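Long-range contacts in putative peptidyl-arginine deiminase (Chlorobium tepidum, PDB 1XKN), which probably hydrolyses the guanidino group of agmatine or of arginine residues, releasing ammonia: residues Ser48-Val53 and Ile291-Val296; Glu42-Leu47 and Glu68-Arg73; Ala287-Ala292 and Gln315-Arg320. One frame throughout, in Å; residues are numbered along the deposited sequence.

Contact 1. Residues Ser48-Val53 and Ile291-Val296; sequences SRSETV and IANTVV
Ser50 and Glu51 use their side chains to hold the backbone of the hairpin turn at Asn293 and Thr294. The hydroxyl OG of Ser50 accepts a hydrogen bond from Thr294 N at 2.9 Å, and one residue further on Glu51 OE2 takes Asn293 N, also at 2.9 Å and nearly straight, with an N-H...O angle of 168°. That amide meets OE2 on its syn lone pair. The same oxygen receives a second donor on its anti side, tilted 23° out of the carboxylate plane: the hydroxyl of Ser50, whose OG lies 2.8 Å from Glu51 OE2. Ser50 thus donates its O-H to the carboxylate while its oxygen accepts from Thr294 N.

Glu51 CG sits between the backbone N and the carbonyl carbon (chi1 66°), and the chain then bends at chi2. Its side chain crosses that of Asn293 at about a right angle. The methyl CB of Ala292 lies 3.7 Å from Glu51 OE2. In the next shell, Glu51 OE1 is bonded to Thr18 and His15, while Asn293 OD1 receives His15 N, so strand 15-21 steadies both partners. Arg49, alongside, bonds Gln46 and forms a salt bridge with Glu321.

Two successive turn amides are thus satisfied by side chains from the end of helix 36-50 and the residue that follows it, and the several donors gathered round the buried Glu51 carboxylate would be expected to stabilise its negative charge.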
loop_
_atom_site.group_PDB
_atom_site.type_symbol
_atom_site.label_atom_id
_atom_site.label_comp_id
_atom_site.label_asym_id
_atom_site.label_seq_id
_atom_site.Cartn_x
_atom_site.Cartn_y
_atom_site.Cartn_z
ATOM N N SER A 48 12.901 -0.781 10.194
ATOM C CA SER A 48 13.309 -0.617 11.589
ATOM C C SER A 48 14.321 0.513 11.776
ATOM O O SER A 48 14.549 0.963 12.894
ATOM C CB SER A 48 13.870 -1.933 12.154
ATOM O OG SER A 48 15.122 -2.274 11.590
ATOM N N ARG A 49 14.922 0.969 10.684
ATOM C CA ARG A 49 15.881 2.065 10.758
ATOM C C ARG A 49 15.112 3.371 10.926
ATOM O O ARG A 49 15.631 4.358 11.452
ATOM C CB ARG A 49 16.703 2.141 9.469
ATOM C CG ARG A 49 17.586 0.939 9.202
ATOM C CD ARG A 49 18.294 1.108 7.868
ATOM N NE ARG A 49 19.102 2.325 7.849
ATOM C CZ ARG A 49 19.269 3.096 6.780
ATOM N NH1 ARG A 49 18.680 2.779 5.634
ATOM N NH2 ARG A 49 20.026 4.184 6.853
ATOM N N SER A 50 13.857 3.349 10.489
ATOM C CA SER A 50 12.994 4.521 10.506
ATOM C C SER A 50 11.955 4.601 11.619
ATOM O O SER A 50 11.729 5.669 12.194
ATOM C CB SER A 50 12.273 4.610 9.156
ATOM O OG SER A 50 11.256 5.593 9.165
ATOM N N GLU A 51 11.322 3.474 11.923
ATOM C CA GLU A 51 10.268 3.475 12.922
ATOM C C GLU A 51 9.975 2.070 13.430
ATOM O O GLU A 51 10.641 1.102 13.051
ATOM C CB GLU A 51 8.999 4.070 12.294
ATOM C CG GLU A 51 8.415 3.202 11.162
ATOM C CD GLU A 51 7.908 4.001 9.970
ATOM O OE1 GLU A 51 6.817 3.673 9.450
ATOM O OE2 GLU A 51 8.604 4.943 9.530
ATOM N N THR A 52 8.971 1.977 14.296
ATOM C CA THR A 52 8.535 0.706 14.858
ATOM C C THR A 52 7.954 -0.144 13.736
ATOM O O THR A 52 7.283 0.372 12.835
ATOM C CB THR A 52 7.437 0.923 15.917
ATOM O OG1 THR A 52 7.953 1.728 16.985
ATOM C CG2 THR A 52 6.960 -0.412 16.473
ATOM N N VAL A 53 8.219 -1.444 13.795
ATOM C CA VAL A 53 7.713 -2.380 12.798
ATOM C C VAL A 53 6.882 -3.437 13.520
ATOM O O VAL A 53 7.393 -4.175 14.361
ATOM C CB VAL A 53 8.868 -3.082 12.048
ATOM C CG1 VAL A 53 8.313 -3.944 10.927
ATOM C CG2 VAL A 53 9.839 -2.046 11.502
ATOM N N ILE A 291 6.324 4.865 1.497
ATOM C CA ILE A 291 6.901 6.034 2.151
ATOM C C ILE A 291 6.935 5.781 3.657
ATOM O O ILE A 291 5.892 5.562 4.269
ATOM C CB ILE A 291 6.051 7.305 1.907
ATOM C CG1 ILE A 291 5.856 7.540 0.408
ATOM C CG2 ILE A 291 6.737 8.512 2.545
ATOM C CD1 ILE A 291 4.701 8.490 0.096
ATOM N N ALA A 292 8.130 5.785 4.243
ATOM C CA ALA A 292 8.292 5.596 5.686
ATOM C C ALA A 292 8.734 6.939 6.262
ATOM O O ALA A 292 8.897 7.902 5.515
ATOM C CB ALA A 292 9.338 4.522 5.966
ATOM N N ASN A 293 8.943 7.016 7.573
ATOM C CA ASN A 293 9.345 8.281 8.181
ATOM C C ASN A 293 10.670 8.847 7.680
ATOM O O ASN A 293 10.748 10.016 7.310
ATOM C CB ASN A 293 9.399 8.153 9.710
ATOM C CG ASN A 293 8.025 8.045 10.341
ATOM O OD1 ASN A 293 7.001 8.198 9.671
ATOM N ND2 ASN A 293 7.996 7.790 11.645
ATOM N N THR A 294 11.712 8.022 7.656
ATOM C CA THR A 294 13.026 8.501 7.228
ATOM C C THR A 294 13.510 7.947 5.896
ATOM O O THR A 294 14.562 8.352 5.398
ATOM C CB THR A 294 14.101 8.162 8.269
ATOM O OG1 THR A 294 14.289 6.744 8.311
ATOM C CG2 THR A 294 13.680 8.648 9.637
ATOM N N VAL A 295 12.753 7.021 5.324
ATOM C CA VAL A 295 13.159 6.420 4.065
ATOM C C VAL A 295 11.980 6.097 3.172
ATOM O O VAL A 295 10.840 6.004 3.624
ATOM C CB VAL A 295 13.940 5.099 4.299
ATOM C CG1 VAL A 295 15.219 5.371 5.076
ATOM C CG2 VAL A 295 13.067 4.103 5.060
ATOM N N VAL A 296 12.270 5.954 1.885
ATOM C CA VAL A 296 11.268 5.572 0.910
ATOM C C VAL A 296 11.853 4.297 0.329
ATOM O O VAL A 296 12.994 4.287 -0.137
ATOM C CB VAL A 296 11.093 6.636 -0.191
ATOM C CG1 VAL A 296 10.052 6.164 -1.207
ATOM C CG2 VAL A 296 10.645 7.953 0.437
#

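Contact 2. Residues Glu42-Leu47 and Glu68-Arg73; sequences ELAYQL and ELLKER
Arg73 lays its guanidinium against Glu42, with Glu42 CB 3.5 Å above the centre of one face and a water at the edge, in plane. The ring of Tyr45, further along the same helix, carries the carbonyl oxygen of Arg73 over one of its faces, offset toward the rim; Arg73 O is 3.7 Å from Tyr45 CE1. Beside this, the two CB atoms of Tyr45 and Arg73 meet at 3.8 Å.

The edge water links the charged groups: it donates to Glu42 OE2 and accepts from Arg73 NH1, the latter at 2.8 Å. The direct salt bridge is long, 3.9 Å from Glu42 OE2 to Arg73 NH2, and the carboxylate oxygen lies well out of the guanidinium plane. Arg73 is bent at chi2 (-70°), which turns CD back toward helix 36-50, and its NH2 is hydrogen-bonded to Ala38 O in that helix. A second water donates to Arg73 O and is hydrogen-bonded to Tyr45 OH.

On the inner side, Leu70 CD2 packs on Ala44 CB at 3.7 Å. The axes of the two helix segments approach to 9.2 Å at a crossing angle of -58°, with the small Ala44 next to Leu70.

Apolar packing within and water bridges outside thus join helices 36-50 and 60-73. Without a direct N-H bond between the carboxylate and the guanidinium, their attraction probably acts mainly through charge and the shared water.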
loop_
_atom_site.group_PDB
_atom_site.type_symbol
_atom_site.label_atom_id
_atom_site.label_comp_id
_atom_site.label_asym_id
_atom_site.label_seq_id
_atom_site.Cartn_x
_atom_site.Cartn_y
_atom_site.Cartn_z
ATOM N N GLU A 42 14.682 -8.115 4.811
ATOM C CA GLU A 42 15.358 -6.919 4.323
ATOM C C GLU A 42 14.440 -5.713 4.493
ATOM O O GLU A 42 14.871 -4.647 4.930
ATOM C CB GLU A 42 15.739 -7.081 2.849
ATOM C CG GLU A 42 16.477 -5.879 2.272
ATOM C CD GLU A 42 16.959 -6.106 0.853
ATOM O OE1 GLU A 42 17.593 -5.191 0.288
ATOM O OE2 GLU A 42 16.705 -7.199 0.302
ATOM N N LEU A 43 13.169 -5.896 4.143
ATOM C CA LEU A 43 12.174 -4.840 4.258
ATOM C C LEU A 43 11.987 -4.429 5.714
ATOM O O LEU A 43 11.990 -3.240 6.038
ATOM C CB LEU A 43 10.843 -5.319 3.676
ATOM C CG LEU A 43 9.599 -4.470 3.945
ATOM C CD1 LEU A 43 9.794 -3.060 3.416
ATOM C CD2 LEU A 43 8.396 -5.131 3.281
ATOM N N ALA A 44 11.824 -5.415 6.591
ATOM C CA ALA A 44 11.640 -5.140 8.011
ATOM C C ALA A 44 12.851 -4.401 8.566
ATOM O O ALA A 44 12.705 -3.470 9.359
ATOM C CB ALA A 44 11.416 -6.441 8.774
ATOM N N TYR A 45 14.045 -4.805 8.140
ATOM C CA TYR A 45 15.265 -4.154 8.601
ATOM C C TYR A 45 15.284 -2.691 8.181
ATOM O O TYR A 45 15.502 -1.806 9.009
ATOM C CB TYR A 45 16.507 -4.853 8.045
ATOM C CG TYR A 45 17.776 -4.067 8.287
ATOM C CD1 TYR A 45 18.277 -3.886 9.578
ATOM C CD2 TYR A 45 18.458 -3.469 7.226
ATOM C CE1 TYR A 45 19.425 -3.125 9.804
ATOM C CE2 TYR A 45 19.604 -2.709 7.444
ATOM C CZ TYR A 45 20.081 -2.542 8.733
ATOM O OH TYR A 45 21.212 -1.791 8.949
ATOM N N GLN A 46 15.062 -2.431 6.895
ATOM C CA GLN A 46 15.057 -1.053 6.418
ATOM C C GLN A 46 14.017 -0.238 7.184
ATOM O O GLN A 46 14.277 0.897 7.577
ATOM C CB GLN A 46 14.764 -0.996 4.913
ATOM C CG GLN A 46 15.930 -1.410 4.027
ATOM C CD GLN A 46 17.196 -0.614 4.307
ATOM O OE1 GLN A 46 17.143 0.584 4.567
ATOM N NE2 GLN A 46 18.342 -1.282 4.239
ATOM N N LEU A 47 12.840 -0.814 7.403
ATOM C CA LEU A 47 11.797 -0.107 8.133
ATOM C C LEU A 47 12.194 0.164 9.578
ATOM O O LEU A 47 11.870 1.221 10.127
ATOM C CB LEU A 47 10.490 -0.900 8.108
ATOM C CG LEU A 47 9.791 -1.000 6.752
ATOM C CD1 LEU A 47 8.648 -1.992 6.846
ATOM C CD2 LEU A 47 9.288 0.368 6.322
ATOM N N GLU A 68 15.561 -14.900 13.095
ATOM C CA GLU A 68 16.826 -15.421 12.590
ATOM C C GLU A 68 17.246 -14.680 11.322
ATOM O O GLU A 68 18.393 -14.251 11.196
ATOM C CB GLU A 68 16.717 -16.920 12.302
ATOM C CG GLU A 68 17.984 -17.528 11.723
ATOM C CD GLU A 68 19.169 -17.435 12.668
ATOM O OE1 GLU A 68 20.307 -17.680 12.215
ATOM O OE2 GLU A 68 18.969 -17.126 13.863
ATOM N N LEU A 69 16.315 -14.532 10.387
ATOM C CA LEU A 69 16.596 -13.835 9.138
ATOM C C LEU A 69 16.946 -12.376 9.408
ATOM O O LEU A 69 17.806 -11.800 8.744
ATOM C CB LEU A 69 15.391 -13.931 8.196
ATOM C CG LEU A 69 15.171 -15.308 7.561
ATOM C CD1 LEU A 69 13.741 -15.439 7.067
ATOM C CD2 LEU A 69 16.161 -15.508 6.418
ATOM N N LEU A 70 16.281 -11.777 10.391
ATOM C CA LEU A 70 16.550 -10.388 10.735
ATOM C C LEU A 70 17.942 -10.247 11.338
ATOM O O LEU A 70 18.577 -9.204 11.207
ATOM C CB LEU A 70 15.497 -9.870 11.717
ATOM C CG LEU A 70 14.149 -9.522 11.079
ATOM C CD1 LEU A 70 13.100 -9.280 12.151
ATOM C CD2 LEU A 70 14.314 -8.289 10.199
ATOM N N LYS A 71 18.417 -11.305 11.989
ATOM C CA LYS A 71 19.736 -11.280 12.605
ATOM C C LYS A 71 20.829 -11.206 11.534
ATOM O O LYS A 71 21.932 -10.728 11.797
ATOM C CB LYS A 71 19.932 -12.519 13.483
ATOM C CG LYS A 71 21.188 -12.486 14.338
ATOM C CD LYS A 71 21.254 -13.694 15.259
ATOM C CE LYS A 71 22.512 -13.671 16.107
ATOM N NZ LYS A 71 22.589 -12.442 16.948
ATOM N N GLU A 72 20.521 -11.680 10.328
ATOM C CA GLU A 72 21.487 -11.632 9.234
ATOM C C GLU A 72 21.577 -10.209 8.697
ATOM O O GLU A 72 22.600 -9.803 8.142
ATOM C CB GLU A 72 21.081 -12.573 8.094
ATOM C CG GLU A 72 20.989 -14.036 8.486
ATOM C CD GLU A 72 21.107 -14.961 7.293
ATOM O OE1 GLU A 72 22.202 -15.014 6.691
ATOM O OE2 GLU A 72 20.111 -15.634 6.952
ATOM N N ARG A 73 20.495 -9.454 8.863
ATOM C CA ARG A 73 20.447 -8.071 8.400
ATOM C C ARG A 73 20.937 -7.141 9.506
ATOM O O ARG A 73 21.538 -6.099 9.237
ATOM C CB ARG A 73 19.012 -7.689 8.025
ATOM C CG ARG A 73 18.337 -8.623 7.033
ATOM C CD ARG A 73 18.941 -8.518 5.645
ATOM N NE ARG A 73 18.221 -9.354 4.688
ATOM C CZ ARG A 73 18.427 -9.340 3.375
ATOM N NH1 ARG A 73 19.335 -8.528 2.851
ATOM N NH2 ARG A 73 17.721 -10.138 2.585
HETATM O O HOH W 1 18.960 -8.734 0.097
HETATM O O HOH W 2 22.963 -3.891 9.953
#

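Contact 3. Residues Ala287-Ala292 and Gln315-Arg320; sequences ANFYIA and QCFPKR
A short beta hairpin, strand 290-291 turning back into strand 295-300, is packed here against the end of helix 305-316 and the type I beta turn that runs from Phe317 to Arg320. Ile291 stands at the centre of the contact and divides its two branches between two partners. Its CD1 methyl approaches the tip of the Phe317 ring, 3.5 Å from CZ, and the two side chains cross at about a right angle. The other branch, CG2, is anti to the backbone N and rests 3.4 Å above one face of the Arg320 guanidinium, offset toward the rim. Phe289 adds a looser aromatic contact, CE1 to CE1 of Phe317 at 4.3 Å, and Ile291 CG1 lies at the edge of the Phe289 ring, in its plane.

The polar link comes from the same arginine. Arg320 is extended from CG to NE, and this carries NE to Ala292 O at 2.7 Å. The bond is nearly straight at the hydrogen (164°), approaches nearly along the C=O axis, and lies close to the guanidinium plane. One flat group therefore carries an aliphatic branch on its face and a carbonyl at its edge, while its NH1 is bonded to Trp12 O. The bond satisfies the carbonyl of buried Ala292, just where the chain leaves strand 290-291. The turn itself is closed by Arg320 N to Phe317 O at 3.2 Å.

Strand 295-300 lies between strands 290-291 and 321-326 in their sheet, and its Val296 touches Phe289, Phe317 and Arg320. Val231 of strand 229-233 adjoins Phe289, whose ring also makes a cation-pi contact with Arg223; on the other side of strand 290-291, Tyr290 reaches Leu47 of helix 36-50.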
loop_
_atom_site.group_PDB
_atom_site.type_symbol
_atom_site.label_atom_id
_atom_site.label_comp_id
_atom_site.label_asym_id
_atom_site.label_seq_id
_atom_site.Cartn_x
_atom_site.Cartn_y
_atom_site.Cartn_z
ATOM N N ALA A 287 6.007 2.220 -8.953
ATOM C CA ALA A 287 4.988 2.982 -8.243
ATOM C C ALA A 287 4.588 2.264 -6.958
ATOM O O ALA A 287 3.959 2.855 -6.080
ATOM C CB ALA A 287 3.760 3.184 -9.124
ATOM N N ASN A 288 4.946 0.988 -6.851
ATOM C CA ASN A 288 4.601 0.214 -5.668
ATOM C C ASN A 288 5.651 0.400 -4.570
ATOM O O ASN A 288 6.111 -0.564 -3.959
ATOM C CB ASN A 288 4.455 -1.270 -6.036
ATOM C CG ASN A 288 3.456 -1.997 -5.144
ATOM O OD1 ASN A 288 2.255 -1.709 -5.167
ATOM N ND2 ASN A 288 3.950 -2.935 -4.351
ATOM N N PHE A 289 6.011 1.657 -4.329
ATOM C CA PHE A 289 6.986 2.019 -3.306
ATOM C C PHE A 289 6.246 2.331 -2.008
ATOM O O PHE A 289 5.026 2.499 -2.003
ATOM C CB PHE A 289 7.796 3.250 -3.747
ATOM C CG PHE A 289 6.963 4.495 -3.969
ATOM C CD1 PHE A 289 6.566 5.291 -2.896
ATOM C CD2 PHE A 289 6.572 4.865 -5.253
ATOM C CE1 PHE A 289 5.794 6.437 -3.100
ATOM C CE2 PHE A 289 5.800 6.007 -5.471
ATOM C CZ PHE A 289 5.407 6.796 -4.392
ATOM N N TYR A 290 6.982 2.398 -0.903
ATOM C CA TYR A 290 6.371 2.713 0.381
ATOM C C TYR A 290 7.092 3.888 1.023
ATOM O O TYR A 290 8.325 3.912 1.084
ATOM C CB TYR A 290 6.431 1.504 1.322
ATOM C CG TYR A 290 5.901 1.800 2.709
ATOM C CD1 TYR A 290 4.564 2.158 2.906
ATOM C CD2 TYR A 290 6.731 1.724 3.826
ATOM C CE1 TYR A 290 4.068 2.429 4.180
ATOM C CE2 TYR A 290 6.244 1.996 5.110
ATOM C CZ TYR A 290 4.917 2.344 5.277
ATOM O OH TYR A 290 4.440 2.604 6.541
ATOM N N ILE A 291 6.324 4.865 1.497
ATOM C CA ILE A 291 6.901 6.034 2.151
ATOM C C ILE A 291 6.935 5.781 3.657
ATOM O O ILE A 291 5.892 5.562 4.269
ATOM C CB ILE A 291 6.051 7.305 1.907
ATOM C CG1 ILE A 291 5.856 7.540 0.408
ATOM C CG2 ILE A 291 6.737 8.512 2.545
ATOM C CD1 ILE A 291 4.701 8.490 0.096
ATOM N N ALA A 292 8.130 5.785 4.243
ATOM C CA ALA A 292 8.292 5.596 5.686
ATOM C C ALA A 292 8.734 6.939 6.262
ATOM O O ALA A 292 8.897 7.902 5.515
ATOM C CB ALA A 292 9.338 4.522 5.966
ATOM N N GLN A 315 13.971 12.927 -5.617
ATOM C CA GLN A 315 13.645 14.324 -5.902
ATOM C C GLN A 315 12.303 14.673 -5.252
ATOM O O GLN A 315 12.120 15.778 -4.735
ATOM C CB GLN A 315 13.570 14.543 -7.415
ATOM C CG GLN A 315 14.919 14.435 -8.117
ATOM C CD GLN A 315 14.791 14.112 -9.597
ATOM O OE1 GLN A 315 13.734 14.302 -10.201
ATOM N NE2 GLN A 315 15.877 13.628 -10.191
ATOM N N CYS A 316 11.372 13.722 -5.270
ATOM C CA CYS A 316 10.052 13.928 -4.676
ATOM C C CYS A 316 10.083 13.952 -3.148
ATOM O O CYS A 316 9.237 14.587 -2.516
ATOM C CB CYS A 316 9.084 12.836 -5.141
ATOM S SG CYS A 316 8.697 12.867 -6.912
ATOM N N PHE A 317 11.050 13.252 -2.561
ATOM C CA PHE A 317 11.188 13.188 -1.105
ATOM C C PHE A 317 12.628 13.515 -0.724
ATOM O O PHE A 317 13.372 12.649 -0.269
ATOM C CB PHE A 317 10.829 11.783 -0.606
ATOM C CG PHE A 317 9.438 11.352 -0.968
ATOM C CD1 PHE A 317 9.206 10.553 -2.084
ATOM C CD2 PHE A 317 8.353 11.769 -0.203
ATOM C CE1 PHE A 317 7.911 10.175 -2.433
ATOM C CE2 PHE A 317 7.057 11.398 -0.543
ATOM C CZ PHE A 317 6.835 10.601 -1.660
ATOM N N PRO A 318 13.030 14.784 -0.881
ATOM C CA PRO A 318 14.392 15.225 -0.564
ATOM C C PRO A 318 14.824 15.098 0.896
ATOM O O PRO A 318 16.020 15.070 1.191
ATOM C CB PRO A 318 14.401 16.670 -1.051
ATOM C CG PRO A 318 13.003 17.116 -0.786
ATOM C CD PRO A 318 12.174 15.929 -1.244
ATOM N N LYS A 319 13.855 15.014 1.801
ATOM C CA LYS A 319 14.150 14.903 3.226
ATOM C C LYS A 319 14.295 13.458 3.702
ATOM O O LYS A 319 14.599 13.210 4.869
ATOM C CB LYS A 319 13.055 15.617 4.030
ATOM C CG LYS A 319 13.041 17.133 3.833
ATOM C CD LYS A 319 11.806 17.799 4.438
ATOM C CE LYS A 319 10.552 17.503 3.623
ATOM N NZ LYS A 319 9.366 18.295 4.072
ATOM N N ARG A 320 14.097 12.506 2.794
ATOM C CA ARG A 320 14.192 11.090 3.137
ATOM C C ARG A 320 15.275 10.385 2.325
ATOM O O ARG A 320 15.770 10.924 1.336
ATOM C CB ARG A 320 12.853 10.396 2.866
ATOM C CG ARG A 320 11.683 10.857 3.730
ATOM C CD ARG A 320 10.417 10.147 3.275
ATOM N NE ARG A 320 9.316 10.205 4.234
ATOM C CZ ARG A 320 8.449 11.208 4.333
ATOM N NH1 ARG A 320 7.481 11.150 5.234
ATOM N NH2 ARG A 320 8.547 12.266 3.536
#

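Overall arrangement
Contact 1 links the other two, sharing helix 36-50 with contact 2 and Ile291 and Ala292 with contact 3. The centres of contacts 1 and 2 are about 13 Å apart, and Val53 CG2 touches Leu47 CB at 3.6 Å. Contacts 1 and 3 have centres about 11 Å apart, and the hairpin is held from helix 36-50 in one and from the turn 317-320 in the other. Contacts 2 and 3 are farthest apart, about 20 Å between centres, yet Leu47 CD2 still reaches Tyr290 CE2 at 3.7 Å. None of their segments supplies a ligand to the sodium ion, which is bound at Asn117, Trp118 and Asn134.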